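Local coordinates for putative HpcE protein (Mycolicibacterium smegmatis, PDB 6V77) that is of unknown function but belongs to the FAH superfamily and holds a zinc ion with three carboxylate side chains, at residues Gly63-Leu68 with Ser177-Glu182; Arg133-Asp138 with Tyr224-Val229; Gly198-Gly203 with Arg262-Gly267. All coordinates share one frame; numbering follows the deposited sequence.

Contact 1: Gly63-Leu68 with Ser177-Glu182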
loop_
_atom_site.group_PDB
_atom_site.type_symbol
_atom_site.label_atom_id
_atom_site.label_comp_id
_atom_site.label_asym_id
_atom_site.label_seq_id
_atom_site.Cartn_x
_atom_site.Cartn_y
_atom_site.Cartn_z
ATOM N N GLY B 63 -17.464 1.363 10.107
ATOM C CA GLY B 63 -16.184 1.074 9.493
ATOM C C GLY B 63 -15.676 2.246 8.682
ATOM O O GLY B 63 -16.348 3.265 8.511
ATOM N N SER B 64 -14.456 2.097 8.173
ATOM C CA SER B 64 -13.973 3.096 7.231
ATOM C C SER B 64 -14.885 3.117 6.011
ATOM O O SER B 64 -15.314 2.054 5.536
ATOM C CB SER B 64 -12.543 2.797 6.781
ATOM O OG SER B 64 -12.241 3.590 5.640
ATOM N N PRO B 65 -15.203 4.298 5.469
ATOM C CA PRO B 65 -15.966 4.328 4.214
ATOM C C PRO B 65 -15.193 3.740 3.039
ATOM O O PRO B 65 -15.811 3.392 2.026
ATOM C CB PRO B 65 -16.273 5.822 4.009
ATOM C CG PRO B 65 -15.254 6.550 4.851
ATOM C CD PRO B 65 -14.898 5.640 6.002
ATOM N N ALA B 66 -13.868 3.613 3.151
ATOM C CA ALA B 66 -13.030 2.927 2.166
ATOM C C ALA B 66 -12.163 1.964 2.961
ATOM O O ALA B 66 -11.038 2.299 3.353
ATOM C CB ALA B 66 -12.197 3.909 1.349
ATOM N N PRO B 67 -12.670 0.765 3.256
ATOM C CA PRO B 67 -11.944 -0.123 4.177
ATOM C C PRO B 67 -10.816 -0.918 3.518
ATOM O O PRO B 67 -9.930 -1.406 4.236
ATOM C CB PRO B 67 -13.046 -1.059 4.690
ATOM C CG PRO B 67 -14.031 -1.122 3.555
ATOM C CD PRO B 67 -14.009 0.248 2.910
ATOM N N LEU B 68 -10.801 -1.068 2.188
ATOM C CA LEU B 68 -9.758 -1.866 1.527
ATOM C C LEU B 68 -9.274 -1.181 0.246
ATOM O O LEU B 68 -9.374 -1.734 -0.859
ATOM C CB LEU B 68 -10.261 -3.282 1.246
ATOM C CG LEU B 68 -9.177 -4.288 0.799
ATOM C CD1 LEU B 68 -7.975 -4.362 1.754
ATOM C CD2 LEU B 68 -9.754 -5.679 0.568
ATOM N N SER B 177 -4.994 4.366 11.460
ATOM C CA SER B 177 -5.574 5.049 10.300
ATOM C C SER B 177 -7.095 5.015 10.346
ATOM O O SER B 177 -7.743 4.459 9.451
ATOM C CB SER B 177 -5.060 4.425 9.000
ATOM O OG SER B 177 -3.656 4.258 9.091
ATOM N N PRO B 178 -7.711 5.619 11.362
ATOM C CA PRO B 178 -9.173 5.685 11.372
ATOM C C PRO B 178 -9.675 6.689 10.348
ATOM O O PRO B 178 -9.103 7.772 10.178
ATOM C CB PRO B 178 -9.499 6.138 12.805
ATOM C CG PRO B 178 -8.337 7.036 13.156
ATOM C CD PRO B 178 -7.114 6.349 12.505
ATOM N N ILE B 179 -10.761 6.322 9.668
ATOM C CA ILE B 179 -11.407 7.165 8.671
ATOM C C ILE B 179 -12.902 7.092 8.914
ATOM O O ILE B 179 -13.440 5.997 9.095
ATOM C CB ILE B 179 -11.106 6.702 7.225
ATOM C CG1 ILE B 179 -9.601 6.560 6.988
ATOM C CG2 ILE B 179 -11.759 7.674 6.207
ATOM C CD1 ILE B 179 -9.259 5.870 5.653
ATOM N N GLY B 180 -13.579 8.241 8.903
ATOM C CA GLY B 180 -15.012 8.255 9.076
ATOM C C GLY B 180 -15.502 9.484 9.804
ATOM O O GLY B 180 -14.764 10.460 9.972
ATOM N N PRO B 181 -16.776 9.474 10.244
ATOM C CA PRO B 181 -17.696 8.335 10.150
ATOM C C PRO B 181 -18.326 8.137 8.772
ATOM O O PRO B 181 -18.741 7.021 8.463
ATOM C CB PRO B 181 -18.783 8.684 11.171
ATOM C CG PRO B 181 -18.801 10.184 11.168
ATOM C CD PRO B 181 -17.349 10.577 11.037
ATOM N N GLU B 182 -18.404 9.197 7.973
ATOM C CA GLU B 182 -19.156 9.164 6.722
ATOM C C GLU B 182 -18.310 9.665 5.574
ATOM O O GLU B 182 -17.416 10.487 5.758
ATOM C CB GLU B 182 -20.423 10.024 6.819
ATOM C CG GLU B 182 -21.399 9.453 7.791
ATOM C CD GLU B 182 -22.590 10.348 8.078
ATOM O OE1 GLU B 182 -22.609 11.540 7.691
ATOM O OE2 GLU B 182 -23.516 9.829 8.720
HETATM O O HOH W 1 -18.168 4.735 7.055
#

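Contact 2: Arg133-Asp138 with Tyr224-Val229. With EDO (1,2-ethanediol), chain J.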
loop_
_atom_site.group_PDB
_atom_site.type_symbol
_atom_site.label_atom_id
_atom_site.label_comp_id
_atom_site.label_asym_id
_atom_site.label_seq_id
_atom_site.Cartn_x
_atom_site.Cartn_y
_atom_site.Cartn_z
ATOM N N ARG B 133 -3.992 7.714 -14.842
ATOM C CA ARG B 133 -2.706 8.381 -14.905
ATOM C C ARG B 133 -2.889 9.741 -15.562
ATOM O O ARG B 133 -3.768 9.918 -16.407
ATOM C CB ARG B 133 -1.697 7.546 -15.713
ATOM C CG ARG B 133 -1.325 6.227 -15.041
ATOM C CD ARG B 133 -0.251 5.474 -15.839
ATOM N NE ARG B 133 -0.017 4.165 -15.239
ATOM C CZ ARG B 133 0.874 3.960 -14.269
ATOM N NH1 ARG B 133 1.628 4.968 -13.840
ATOM N NH2 ARG B 133 1.024 2.749 -13.749
ATOM N N ASN B 134 -2.053 10.696 -15.166
ATOM C CA ASN B 134 -2.049 12.035 -15.760
ATOM C C ASN B 134 -3.436 12.674 -15.718
ATOM O O ASN B 134 -3.960 13.171 -16.727
ATOM C CB ASN B 134 -1.511 11.984 -17.192
ATOM C CG ASN B 134 -0.190 11.271 -17.269
ATOM O OD1 ASN B 134 0.815 11.740 -16.711
ATOM N ND2 ASN B 134 -0.185 10.110 -17.904
ATOM N N ILE B 135 -4.030 12.649 -14.534
ATOM C CA ILE B 135 -5.281 13.377 -14.286
ATOM C C ILE B 135 -4.969 14.870 -14.196
ATOM O O ILE B 135 -4.086 15.272 -13.405
ATOM C CB ILE B 135 -5.933 12.875 -12.997
ATOM C CG1 ILE B 135 -6.247 11.384 -13.085
ATOM C CG2 ILE B 135 -7.194 13.672 -12.640
ATOM C CD1 ILE B 135 -6.590 10.774 -11.713
ATOM N N PRO B 136 -5.626 15.718 -14.980
ATOM C CA PRO B 136 -5.278 17.141 -14.968
ATOM C C PRO B 136 -5.765 17.799 -13.699
ATOM O O PRO B 136 -6.835 17.472 -13.177
ATOM C CB PRO B 136 -5.994 17.704 -16.203
ATOM C CG PRO B 136 -7.067 16.719 -16.497
ATOM C CD PRO B 136 -6.548 15.380 -16.084
ATOM N N GLU B 137 -4.963 18.747 -13.210
ATOM C CA GLU B 137 -5.303 19.413 -11.961
ATOM C C GLU B 137 -6.659 20.105 -12.057
ATOM O O GLU B 137 -7.455 20.064 -11.109
ATOM C CB GLU B 137 -4.193 20.408 -11.607
ATOM C CG GLU B 137 -4.289 20.988 -10.222
ATOM C CD GLU B 137 -3.039 21.759 -9.813
ATOM O OE1 GLU B 137 -1.921 21.400 -10.243
ATOM O OE2 GLU B 137 -3.176 22.724 -9.044
ATOM N N ASP B 138 -6.967 20.712 -13.211
ATOM C CA ASP B 138 -8.200 21.492 -13.259
ATOM C C ASP B 138 -9.446 20.623 -13.344
ATOM O O ASP B 138 -10.553 21.161 -13.290
ATOM C CB ASP B 138 -8.158 22.520 -14.406
ATOM C CG ASP B 138 -8.050 21.892 -15.794
ATOM O OD1 ASP B 138 -8.030 20.659 -15.933
ATOM O OD2 ASP B 138 -7.992 22.668 -16.772
ATOM N N TYR B 224 -0.358 15.396 -9.228
ATOM C CA TYR B 224 1.028 15.013 -8.968
ATOM C C TYR B 224 1.176 13.504 -8.835
ATOM O O TYR B 224 2.007 12.891 -9.517
ATOM C CB TYR B 224 1.523 15.726 -7.703
ATOM C CG TYR B 224 2.956 15.393 -7.360
ATOM C CD1 TYR B 224 4.001 15.991 -8.047
ATOM C CD2 TYR B 224 3.258 14.477 -6.360
ATOM C CE1 TYR B 224 5.322 15.675 -7.750
ATOM C CE2 TYR B 224 4.586 14.157 -6.043
ATOM C CZ TYR B 224 5.604 14.761 -6.756
ATOM O OH TYR B 224 6.917 14.481 -6.480
ATOM N N LEU B 225 0.376 12.883 -7.959
ATOM C CA LEU B 225 0.439 11.435 -7.793
ATOM C C LEU B 225 0.254 10.719 -9.131
ATOM O O LEU B 225 1.005 9.796 -9.460
ATOM C CB LEU B 225 -0.619 10.969 -6.801
ATOM C CG LEU B 225 -0.327 11.330 -5.344
ATOM C CD1 LEU B 225 -1.539 11.028 -4.498
ATOM C CD2 LEU B 225 0.909 10.583 -4.846
ATOM N N SER B 226 -0.766 11.127 -9.896
ATOM C CA SER B 226 -1.134 10.423 -11.122
ATOM C C SER B 226 -0.118 10.617 -12.235
ATOM O O SER B 226 -0.186 9.908 -13.258
ATOM C CB SER B 226 -2.511 10.890 -11.596
ATOM O OG SER B 226 -2.416 12.196 -12.149
ATOM N N ASP B 227 0.837 11.523 -12.053
ATOM C CA ASP B 227 1.932 11.621 -13.004
ATOM C C ASP B 227 2.972 10.526 -12.836
ATOM O O ASP B 227 3.818 10.373 -13.725
ATOM C CB ASP B 227 2.583 12.994 -12.900
ATOM C CG ASP B 227 1.745 14.075 -13.601
ATOM O OD1 ASP B 227 0.872 13.709 -14.430
ATOM O OD2 ASP B 227 1.947 15.276 -13.331
ATOM N N THR B 228 2.912 9.753 -11.744
ATOM C CA THR B 228 3.792 8.600 -11.542
ATOM C C THR B 228 3.040 7.288 -11.426
ATOM O O THR B 228 3.457 6.298 -12.039
ATOM C CB THR B 228 4.657 8.809 -10.281
ATOM O OG1 THR B 228 5.470 9.976 -10.460
ATOM C CG2 THR B 228 5.567 7.590 -10.029
ATOM N N VAL B 229 1.945 7.251 -10.664
ATOM C CA VAL B 229 1.160 6.040 -10.429
ATOM C C VAL B 229 -0.162 6.124 -11.195
ATOM O O VAL B 229 -0.592 7.192 -11.632
ATOM C CB VAL B 229 0.872 5.819 -8.930
ATOM C CG1 VAL B 229 2.191 5.636 -8.165
ATOM C CG2 VAL B 229 0.053 6.996 -8.344
HETATM C C1 EDO J . 5.147 7.828 -15.863
HETATM O O1 EDO J . 6.540 7.875 -15.528
HETATM C C2 EDO J . 4.635 6.422 -15.601
HETATM O O2 EDO J . 4.972 6.099 -14.253
HETATM O O HOH W 2 1.572 7.801 -14.233
HETATM O O HOH W 3 -1.566 15.219 -14.229
#

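Contact 3: Gly198-Gly203 with Arg262-Gly267. With EDO (1,2-ethanediol), chain N.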
loop_
_atom_site.group_PDB
_atom_site.type_symbol
_atom_site.label_atom_id
_atom_site.label_comp_id
_atom_site.label_asym_id
_atom_site.label_seq_id
_atom_site.Cartn_x
_atom_site.Cartn_y
_atom_site.Cartn_z
ATOM N N GLY B 198 -9.814 20.228 12.816
ATOM C CA GLY B 198 -9.110 20.407 14.072
ATOM C C GLY B 198 -9.172 19.159 14.922
ATOM O O GLY B 198 -9.733 18.133 14.531
ATOM N N ALA B 199 -8.584 19.272 16.112
ATOM C CA ALA B 199 -8.504 18.157 17.041
ATOM C C ALA B 199 -8.398 18.731 18.436
ATOM O O ALA B 199 -7.840 19.816 18.623
ATOM C CB ALA B 199 -7.299 17.244 16.767
ATOM N N GLU B 200 -8.954 17.999 19.407
ATOM C CA GLU B 200 -8.910 18.379 20.817
ATOM C C GLU B 200 -8.515 17.162 21.639
ATOM O O GLU B 200 -8.862 16.027 21.297
ATOM C CB GLU B 200 -10.271 18.921 21.321
ATOM C CG GLU B 200 -10.768 20.083 20.502
ATOM C CD GLU B 200 -12.263 20.283 20.597
ATOM O OE1 GLU B 200 -12.943 19.491 21.291
ATOM O OE2 GLU B 200 -12.750 21.243 19.966
ATOM N N ILE B 201 -7.771 17.399 22.722
ATOM C CA ILE B 201 -7.386 16.348 23.647
ATOM C C ILE B 201 -7.959 16.728 25.003
ATOM O O ILE B 201 -7.679 17.821 25.512
ATOM C CB ILE B 201 -5.864 16.177 23.741
ATOM C CG1 ILE B 201 -5.304 15.755 22.386
ATOM C CG2 ILE B 201 -5.522 15.154 24.814
ATOM C CD1 ILE B 201 -3.818 15.591 22.408
ATOM N N ASN B 202 -8.790 15.845 25.559
ATOM C CA ASN B 202 -9.464 16.095 26.825
ATOM C C ASN B 202 -10.153 17.458 26.815
ATOM O O ASN B 202 -10.154 18.193 27.803
ATOM C CB ASN B 202 -8.475 15.954 27.976
ATOM C CG ASN B 202 -7.775 14.610 27.951
ATOM O OD1 ASN B 202 -8.358 13.613 27.520
ATOM N ND2 ASN B 202 -6.519 14.576 28.392
ATOM N N GLY B 203 -10.727 17.810 25.658
ATOM C CA GLY B 203 -11.501 19.034 25.537
ATOM C C GLY B 203 -10.713 20.299 25.250
ATOM O O GLY B 203 -11.317 21.373 25.152
ATOM N N ARG B 262 -10.588 14.077 20.175
ATOM C CA ARG B 262 -11.710 14.364 19.298
ATOM C C ARG B 262 -11.163 14.998 18.024
ATOM O O ARG B 262 -10.374 15.944 18.084
ATOM C CB ARG B 262 -12.726 15.280 19.994
ATOM C CG ARG B 262 -13.842 15.783 19.065
ATOM C CD ARG B 262 -14.893 16.597 19.833
ATOM N NE ARG B 262 -15.872 17.130 18.901
ATOM C CZ ARG B 262 -15.761 18.309 18.293
ATOM N NH1 ARG B 262 -14.727 19.104 18.547
ATOM N NH2 ARG B 262 -16.694 18.700 17.440
ATOM N N THR B 263 -11.566 14.463 16.875
ATOM C CA THR B 263 -11.068 14.876 15.574
ATOM C C THR B 263 -12.280 15.327 14.766
ATOM O O THR B 263 -13.308 14.650 14.790
ATOM C CB THR B 263 -10.359 13.701 14.879
ATOM O OG1 THR B 263 -9.283 13.224 15.698
ATOM C CG2 THR B 263 -9.816 14.082 13.500
ATOM N N TYR B 264 -12.194 16.478 14.093
ATOM C CA TYR B 264 -13.375 16.957 13.367
ATOM C C TYR B 264 -13.003 17.703 12.096
ATOM O O TYR B 264 -11.929 18.297 11.983
ATOM C CB TYR B 264 -14.245 17.879 14.241
ATOM C CG TYR B 264 -13.582 19.201 14.571
ATOM C CD1 TYR B 264 -13.690 20.301 13.712
ATOM C CD2 TYR B 264 -12.840 19.349 15.735
ATOM C CE1 TYR B 264 -13.065 21.502 14.011
ATOM C CE2 TYR B 264 -12.213 20.541 16.035
ATOM C CZ TYR B 264 -12.335 21.617 15.167
ATOM O OH TYR B 264 -11.710 22.803 15.478
ATOM N N ILE B 265 -13.927 17.677 11.136
ATOM C CA ILE B 265 -13.914 18.569 9.984
ATOM C C ILE B 265 -15.308 19.176 9.930
ATOM O O ILE B 265 -16.296 18.446 9.789
ATOM C CB ILE B 265 -13.569 17.834 8.669
ATOM C CG1 ILE B 265 -12.173 17.178 8.778
ATOM C CG2 ILE B 265 -13.640 18.801 7.518
ATOM C CD1 ILE B 265 -11.699 16.441 7.499
ATOM N N THR B 266 -15.393 20.500 10.070
ATOM C CA THR B 266 -16.680 21.138 10.337
ATOM C C THR B 266 -17.595 20.976 9.134
ATOM O O THR B 266 -17.200 21.255 7.999
ATOM C CB THR B 266 -16.492 22.614 10.669
ATOM O OG1 THR B 266 -15.548 22.732 11.752
ATOM C CG2 THR B 266 -17.844 23.246 11.080
ATOM N N GLY B 267 -18.805 20.477 9.383
ATOM C CA GLY B 267 -19.742 20.178 8.319
ATOM C C GLY B 267 -19.541 18.843 7.626
ATOM O O GLY B 267 -20.387 18.463 6.796
HETATM C C1 EDO N . -18.274 18.119 12.886
HETATM O O1 EDO N . -18.107 18.964 14.035
HETATM C C2 EDO N . -19.510 18.549 12.111
HETATM O O2 EDO N . -19.495 19.977 11.998
HETATM O O HOH W 4 -11.498 23.078 18.250
#

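Contact 1: Gly63-Leu68 with Ser177-Glu182
Packing is tightest where Ser64 and Pro65 press on Ile179, whose CB points at the loop. The methyl CG2, anti to the backbone N of Ile179, meets the pyrrolidine of Pro65 obliquely, 3.7 Å from Pro65 CD. Ile179 O also touches this ring, and it receives a nearly straight CA-H...O contact from Ser64, 3.5 Å from Ser64 CA to Ile179 O (163° at the hydrogen). No direct hydrogen bond crosses here. Ser64 lays its OG over the other side of the isoleucine, 3.7 Å from Ile179 CB, with OG anti to its own backbone N (chi1 166°). There the hydroxyl oxygen accepts Ala66 N at 3.0 Å from Ser64 OG, an ST turn in the connection that leads from strand 62-63 to strand 72-76 of the FAH-family fold. Ile104, Val236 and Phe238 also touch Ile179. Beyond Gly180, whose backbone angles would jam a CB against the carbonyl O of Ile179, and the cis peptide before Pro181, the packing loosens. On this partly exposed side a water bridges the two segments, donating to Gly63 O at 2.8 Å and to Pro181 O at 2.7 Å. Glu182 turns its CB away from the loop, and its carboxylate forms salt bridges with Arg58 and Arg2.

Contact 2: Arg133-Asp138 with Tyr224-Val229
Ser226, near the C-terminal end of helix 218-226 in the FAH-family domain, points its CB at the loop 133-138 and receives two consecutive backbone amides from it. Its OG stands between the backbone N and the carbonyl carbon, the crowded position (chi1 74°), where it accepts Ile135 N at 2.9 Å from Ser226 OG and is also hydrogen-bonded to the carbonyls of Ile222 and Ala223 one turn back. The other amide, Asn134 N, makes a nearly straight bond (172°) to Ser226 O, 2.8 Å away, approaching from well above the carbonyl plane. Ile135 flanks the hydroxyl with its CB and CG1, and the same side chain also packs on Ile222 and Phe143.

Arg133 reaches past Ser226 to the residues that follow the helix. With CG anti to the carbonyl carbon and the chain extended as far as NE, it passes Val229 O with its CG, and the guanidinium lies with one face over Val229 C. Thr228 O sits at the guanidinium edge, in plane, and takes a weak bond from Arg133 NH1 at 2.9 Å. A water in that same plane accepts from Arg133 NH1 and donates to Ser226 O. The second subunit closes over this end, where His173 and Ala174 of that subunit bind a 1,2-ethanediol, probably from the crystallisation liquor, whose O2 donates to Thr228 O at 2.7 Å.

Contact 3: Gly198-Gly203 with Arg262-Gly267
Strands 196-201 and 260-265 are neighbours in the five-stranded mixed sheet of this FAH-family domain and run antiparallel, at 162° over these segments. Gly198 with Tyr264 and Glu200 with Arg262 are hydrogen-bonded pairs, and Ala199 with Thr263 is the non-hydrogen-bonded pair between them. The bonds are shortest at Glu200 and Arg262, where Glu200 N to Arg262 O and Arg262 N to Glu200 O both measure 2.8 Å.

Tyr264 crosses to the other strand. Its CB lies over one face of the Arg262 guanidinium, near the rim. CG takes the crowded position between backbone N and carbonyl carbon (chi1 68°), which folds the ring flat over Gly198, where no side chain stands in the way. CD2 comes to 3.5 Å from Gly198 O, and CE2 rests over Gly198 C. CE1, on the other flank, faces Gly198 N, and CZ lies 3.6 Å from Gly198 CA. This is a CH-pi contact, with Gly198 CA 3.9 Å from the centroid of the Tyr264 ring and 26° off its normal; such cross-strand cover of a glycine by an aromatic ring is known as aromatic rescue. At the tip, OH shares a water with the carboxylate of Glu200, the water lying 2.8 Å from Tyr264 OH and donating to Glu200 OE2.

Glu200 and Arg262 extend side by side from the same face, with Glu200 OE2 3.2 Å from Arg262 NH1 in a salt bridge at the guanidinium edge. On the opposite face Thr263 packs on Val122 and bonds Gln151 through OG1. Glu270, on the next strand, pairs with Arg262 NE, so the guanidinium is paired with two carboxylates, through NH1 and NE, an arrangement likely to favour the ionised form of both acids.

From the N terminus, the chain first passes the loop 63-68 and returns to it at 177-182, so contact 1 closes a loop of 108 residues and joins the connection after strand 62-63 to strand 177-185. Inside that loop the chain leaves 133-138, which waits for 224-229; contact 2 therefore crosses contact 1 and ties the loop after strand 118-128 to helix 218-226. Contact 3 opens at 198-203, after contact 1 has closed, and ends at 262-267, crossing contact 2 and joining two strands of the five-stranded sheet. Contacts 2 and 3 lie on opposite sides of the chain's centre, their own centres 31 Å apart, with contact 1 nearer the middle.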